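Local coordinates for sporozoite-specific SAG protein (Toxoplasma gondii, PDB 2WNK) that is a SAG2-related surface antigen of the sporozoite stage, built from two SRS domains and probably displayed on the parasite membrane, at residues 152-157 and 231-236; 173-178 and 186-191. All blocks are in the same frame, centred on the assembly; numbering follows the deposited sequence.

Contact 1 (152-157 and 231-236); sequences SDTSFV and VLVTVS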
loop_
_atom_site.group_PDB
_atom_site.type_symbol
_atom_site.label_atom_id
_atom_site.label_comp_id
_atom_site.label_asym_id
_atom_site.label_seq_id
_atom_site.Cartn_x
_atom_site.Cartn_y
_atom_site.Cartn_z
ATOM N N SER A 152 -25.391 -0.274 4.525
ATOM C CA SER A 152 -24.223 0.570 4.790
ATOM C C SER A 152 -22.944 -0.240 4.941
ATOM O O SER A 152 -22.989 -1.481 5.017
ATOM C CB SER A 152 -24.486 1.471 6.014
ATOM O OG SER A 152 -24.355 0.737 7.247
ATOM N N ASP A 153 -21.827 0.468 5.002
ATOM C CA ASP A 153 -20.491 -0.155 5.067
ATOM C C ASP A 153 -19.560 0.543 6.011
ATOM O O ASP A 153 -19.780 1.722 6.324
ATOM C CB ASP A 153 -19.882 -0.335 3.653
ATOM C CG ASP A 153 -19.727 0.971 2.865
ATOM O OD1 ASP A 153 -18.991 1.871 3.312
ATOM O OD2 ASP A 153 -20.286 1.105 1.794
ATOM N N THR A 154 -18.546 -0.195 6.475
ATOM C CA THR A 154 -17.462 0.384 7.268
ATOM C C THR A 154 -16.186 -0.303 6.792
ATOM O O THR A 154 -16.197 -1.424 6.305
ATOM C CB THR A 154 -17.671 0.194 8.817
ATOM O OG1 THR A 154 -16.760 1.034 9.541
ATOM C CG2 THR A 154 -17.499 -1.258 9.252
ATOM N N SER A 155 -15.084 0.427 6.884
ATOM C CA SER A 155 -13.787 0.016 6.249
ATOM C C SER A 155 -12.681 0.024 7.309
ATOM O O SER A 155 -12.680 0.890 8.211
ATOM C CB SER A 155 -13.500 0.838 4.997
ATOM O OG SER A 155 -14.560 0.532 4.051
ATOM N N PHE A 156 -11.620 -0.744 7.076
ATOM C CA PHE A 156 -10.353 -0.507 7.671
ATOM C C PHE A 156 -9.217 -1.041 6.861
ATOM O O PHE A 156 -9.448 -1.681 5.828
ATOM C CB PHE A 156 -10.390 -1.337 8.990
ATOM C CG PHE A 156 -10.665 -2.840 8.787
ATOM C CD1 PHE A 156 -9.560 -3.703 8.715
ATOM C CD2 PHE A 156 -11.953 -3.372 8.682
ATOM C CE1 PHE A 156 -9.748 -5.072 8.534
ATOM C CE2 PHE A 156 -12.176 -4.760 8.470
ATOM C CZ PHE A 156 -11.060 -5.612 8.396
ATOM N N VAL A 157 -8.006 -0.741 7.321
ATOM C CA VAL A 157 -6.773 -1.170 6.625
ATOM C C VAL A 157 -5.924 -2.055 7.529
ATOM O O VAL A 157 -5.606 -1.655 8.650
ATOM C CB VAL A 157 -5.958 0.036 6.183
ATOM C CG1 VAL A 157 -4.580 -0.404 5.554
ATOM C CG2 VAL A 157 -6.778 0.908 5.258
ATOM N N VAL A 231 -9.818 -6.050 14.776
ATOM C CA VAL A 231 -10.820 -5.092 14.339
ATOM C C VAL A 231 -12.163 -5.692 14.725
ATOM O O VAL A 231 -12.618 -6.744 14.236
ATOM C CB VAL A 231 -10.766 -4.864 12.799
ATOM C CG1 VAL A 231 -11.745 -3.794 12.391
ATOM C CG2 VAL A 231 -9.304 -4.449 12.432
ATOM N N LEU A 232 -12.844 -4.990 15.611
ATOM C CA LEU A 232 -14.092 -5.521 16.168
ATOM C C LEU A 232 -15.222 -4.602 15.722
ATOM O O LEU A 232 -15.266 -3.430 16.102
ATOM C CB LEU A 232 -13.939 -5.536 17.706
ATOM C CG LEU A 232 -14.957 -6.261 18.560
ATOM C CD1 LEU A 232 -15.162 -7.740 18.118
ATOM C CD2 LEU A 232 -14.484 -6.207 20.014
ATOM N N VAL A 233 -16.148 -5.170 14.964
ATOM C CA VAL A 233 -17.273 -4.392 14.441
ATOM C C VAL A 233 -18.544 -4.789 15.174
ATOM O O VAL A 233 -19.004 -5.929 15.088
ATOM C CB VAL A 233 -17.484 -4.643 12.985
ATOM C CG1 VAL A 233 -18.503 -3.656 12.398
ATOM C CG2 VAL A 233 -16.173 -4.629 12.228
ATOM N N THR A 234 -19.189 -3.814 15.819
ATOM C CA THR A 234 -20.490 -4.048 16.426
ATOM C C THR A 234 -21.588 -3.706 15.419
ATOM O O THR A 234 -21.592 -2.597 14.859
ATOM C CB THR A 234 -20.667 -3.251 17.724
ATOM O OG1 THR A 234 -19.646 -3.655 18.657
ATOM C CG2 THR A 234 -22.061 -3.510 18.323
ATOM N N VAL A 235 -22.493 -4.651 15.168
ATOM C CA VAL A 235 -23.548 -4.444 14.187
ATOM C C VAL A 235 -24.882 -4.335 14.913
ATOM O O VAL A 235 -25.291 -5.242 15.646
ATOM C CB VAL A 235 -23.660 -5.607 13.179
ATOM C CG1 VAL A 235 -24.761 -5.344 12.154
ATOM C CG2 VAL A 235 -22.338 -5.819 12.431
ATOM N N SER A 236 -25.518 -3.195 14.753
ATOM C CA SER A 236 -26.753 -2.934 15.489
ATOM C C SER A 236 -27.907 -3.864 15.064
ATOM O O SER A 236 -27.995 -4.271 13.905
ATOM C CB SER A 236 -27.144 -1.484 15.301
#

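Contact 2 (173-178 and 186-191); sequences VLQGDS and VSLVPH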
loop_
_atom_site.group_PDB
_atom_site.type_symbol
_atom_site.label_atom_id
_atom_site.label_comp_id
_atom_site.label_asym_id
_atom_site.label_seq_id
_atom_site.Cartn_x
_atom_site.Cartn_y
_atom_site.Cartn_z
ATOM N N VAL A 173 -15.643 -15.182 9.393
ATOM C CA VAL A 173 -15.409 -14.088 10.324
ATOM C C VAL A 173 -15.112 -14.680 11.699
ATOM O O VAL A 173 -15.414 -15.840 11.922
ATOM C CB VAL A 173 -16.657 -13.165 10.380
ATOM C CG1 VAL A 173 -17.841 -13.782 11.087
ATOM C CG2 VAL A 173 -16.260 -11.847 11.033
ATOM N N LEU A 174 -14.546 -13.948 12.639
ATOM C CA LEU A 174 -14.320 -14.488 13.957
ATOM C C LEU A 174 -15.325 -13.839 14.921
ATOM O O LEU A 174 -15.823 -12.725 14.660
ATOM C CB LEU A 174 -12.910 -14.090 14.395
ATOM C CG LEU A 174 -11.908 -14.817 13.517
ATOM C CD1 LEU A 174 -10.662 -13.960 13.654
ATOM C CD2 LEU A 174 -11.706 -16.315 13.917
ATOM N N GLN A 175 -15.688 -14.554 15.982
ATOM C CA GLN A 175 -16.651 -14.016 17.001
ATOM C C GLN A 175 -15.859 -13.054 17.877
ATOM O O GLN A 175 -14.757 -13.389 18.311
ATOM C CB GLN A 175 -17.422 -15.123 17.693
ATOM C CG GLN A 175 -18.407 -15.727 16.719
ATOM C CD GLN A 175 -19.158 -16.876 17.285
ATOM O OE1 GLN A 175 -18.846 -17.360 18.360
ATOM N NE2 GLN A 175 -20.142 -17.360 16.541
ATOM N N GLY A 176 -16.416 -11.896 18.240
ATOM C CA GLY A 176 -16.019 -11.175 19.472
ATOM C C GLY A 176 -16.309 -11.784 20.807
ATOM O O GLY A 176 -17.149 -12.605 20.868
ATOM N N ASP A 177 -15.628 -11.366 21.865
ATOM C CA ASP A 177 -14.530 -10.393 21.792
ATOM C C ASP A 177 -13.180 -11.102 21.638
ATOM O O ASP A 177 -12.175 -10.417 21.382
ATOM C CB ASP A 177 -14.504 -9.627 23.099
ATOM C CG ASP A 177 -15.654 -8.647 23.249
ATOM O OD1 ASP A 177 -16.373 -8.399 22.271
ATOM O OD2 ASP A 177 -15.870 -8.168 24.379
ATOM N N SER A 178 -13.113 -12.431 21.849
ATOM C CA SER A 178 -11.793 -13.135 21.859
ATOM C C SER A 178 -11.196 -13.223 20.466
ATOM O O SER A 178 -9.988 -13.343 20.310
ATOM C CB SER A 178 -11.870 -14.537 22.467
ATOM O OG SER A 178 -12.706 -15.355 21.678
ATOM N N VAL A 186 -22.277 -14.810 7.142
ATOM C CA VAL A 186 -23.696 -14.662 6.955
ATOM C C VAL A 186 -24.494 -15.464 7.946
ATOM O O VAL A 186 -25.706 -15.265 8.052
ATOM C CB VAL A 186 -24.184 -14.994 5.526
ATOM C CG1 VAL A 186 -23.621 -13.994 4.490
ATOM C CG2 VAL A 186 -23.894 -16.426 5.149
ATOM N N SER A 187 -23.842 -16.362 8.689
ATOM C CA SER A 187 -24.512 -16.907 9.858
ATOM C C SER A 187 -24.754 -15.880 10.953
ATOM O O SER A 187 -25.648 -16.065 11.789
ATOM C CB SER A 187 -23.770 -18.120 10.461
ATOM O OG SER A 187 -22.653 -17.645 11.201
ATOM N N LEU A 188 -23.917 -14.850 11.062
ATOM C CA LEU A 188 -24.207 -13.844 12.079
ATOM C C LEU A 188 -25.009 -12.660 11.520
ATOM O O LEU A 188 -25.893 -12.089 12.198
ATOM C CB LEU A 188 -22.893 -13.330 12.615
ATOM C CG LEU A 188 -21.920 -14.409 13.123
ATOM C CD1 LEU A 188 -20.711 -13.686 13.673
ATOM C CD2 LEU A 188 -22.568 -15.085 14.266
ATOM N N VAL A 189 -24.714 -12.302 10.271
ATOM C CA VAL A 189 -25.396 -11.183 9.626
ATOM C C VAL A 189 -25.714 -11.584 8.221
ATOM O O VAL A 189 -24.907 -11.457 7.318
ATOM C CB VAL A 189 -24.569 -9.881 9.654
ATOM C CG1 VAL A 189 -25.408 -8.695 9.120
ATOM C CG2 VAL A 189 -24.077 -9.518 11.081
ATOM N N PRO A 190 -26.908 -12.166 8.037
ATOM C CA PRO A 190 -27.412 -12.628 6.738
ATOM C C PRO A 190 -27.245 -11.520 5.712
ATOM O O PRO A 190 -27.498 -10.351 6.029
ATOM C CB PRO A 190 -28.846 -12.910 7.049
ATOM C CG PRO A 190 -28.735 -13.522 8.456
ATOM C CD PRO A 190 -27.788 -12.554 9.140
ATOM N N HIS A 191 -26.693 -11.880 4.560
ATOM C CA HIS A 191 -26.611 -10.999 3.370
ATOM C C HIS A 191 -25.450 -10.009 3.443
ATOM O O HIS A 191 -25.211 -9.232 2.508
ATOM C CB HIS A 191 -27.939 -10.249 3.057
ATOM C CG HIS A 191 -29.195 -11.035 3.291
ATOM N ND1 HIS A 191 -29.500 -12.190 2.606
ATOM C CD2 HIS A 191 -30.240 -10.809 4.126
ATOM C CE1 HIS A 191 -30.684 -12.628 2.995
ATOM N NE2 HIS A 191 -31.147 -11.811 3.929
#

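Contact 1 (152-157 and 231-236)
The two sheets of the second SRS domain's beta sandwich pack face to face here through Phe156 and Thr154 of strand 152-158 and Val231 and Val233 of strand 228-235. Val231 lays its CG1 methyl over one face of the Phe156 ring, 3.9 Å from the centroid and 18° off the ring normal, a CH-pi contact. That methyl sits nearest CD2, while the second methyl, Val231 CG2, lies over the same face above the opposite rim, 3.8 Å from Phe156 CD1, and the two branches span the face. With CG of Phe156 between the backbone N and the carbonyl carbon, chi1 57° carries the ring across toward strand 228-235, and chi2 95° turns its face to Val231. Two residues along each strand, Thr154 CG2 and Val233 CG1 reach toward each other tip to tip at 4.1 Å, a looser touch. The CA atoms of Phe156 and Val231 stand 8.1 Å apart, and the two segments meet by side chains alone, as facing sheets do, without hydrogen bonds. Leu145 of strand 142-147 packs against both Thr154 and Val231. Phe156 also touches Cys221, whose disulfide partner is Cys158, and Ile203 of strand 202-207, its neighbour within the sheet.

Contact 2 (173-178 and 186-191)
Leu188 is the side chain that both partners share, with one methyl turned to each. Its CD1 meets Val173 CG1 at 3.9 Å in an apolar contact, and its CD2 lies 4.0 Å from Gln175 NE2. The second pairing is plain van der Waals packing of a methyl against the amide end of the glutamine. Gln175 gets there by length: the chain is extended beyond CG (chi2 177°), which carries the amide out to the leucine although its CB does not head that way. The CB of Val173 heads toward 186-191, and chi1 72° places CG1 between the backbone N and the carbonyl carbon, where it meets Leu188 CD1. On the leucine side, the short, weakly bonded helical turn around 186-188 aims the CB of Leu188 at the strand, and the Ser187 hydroxyl is hydrogen-bonded to Asp184 O. Val173 is buried while Leu188 and Gln175 are partly exposed, and the contact runs from the interior out to the surface. Val173 pairs through its backbone with Val183 of strand 182-184, and Gln175 with Thr181 just before it. Val183 touches all three contact residues, and Leu217 and Tyr219 of strand 215-222 back Val173.

Both contacts belong to the second SRS domain and lie on the same side of the chain's centre, their own centres about 11 Å apart. Contact 1 joins the two sheets, whereas contact 2 packs the helical turn 185-188 against strand 172-174 of a short hairpin, within the chain that runs between strands 152-158 and 228-235. They meet directly through Leu232, which follows Val231: its CD1 packs on Gly176 CA at 3.8 Å and its CD2 on Asp177 OD1 at 3.7 Å. Leu217 of strand 215-222 links them too, touching Val235 as well as Val173. Lys216 of that strand forms a salt bridge with Asp177.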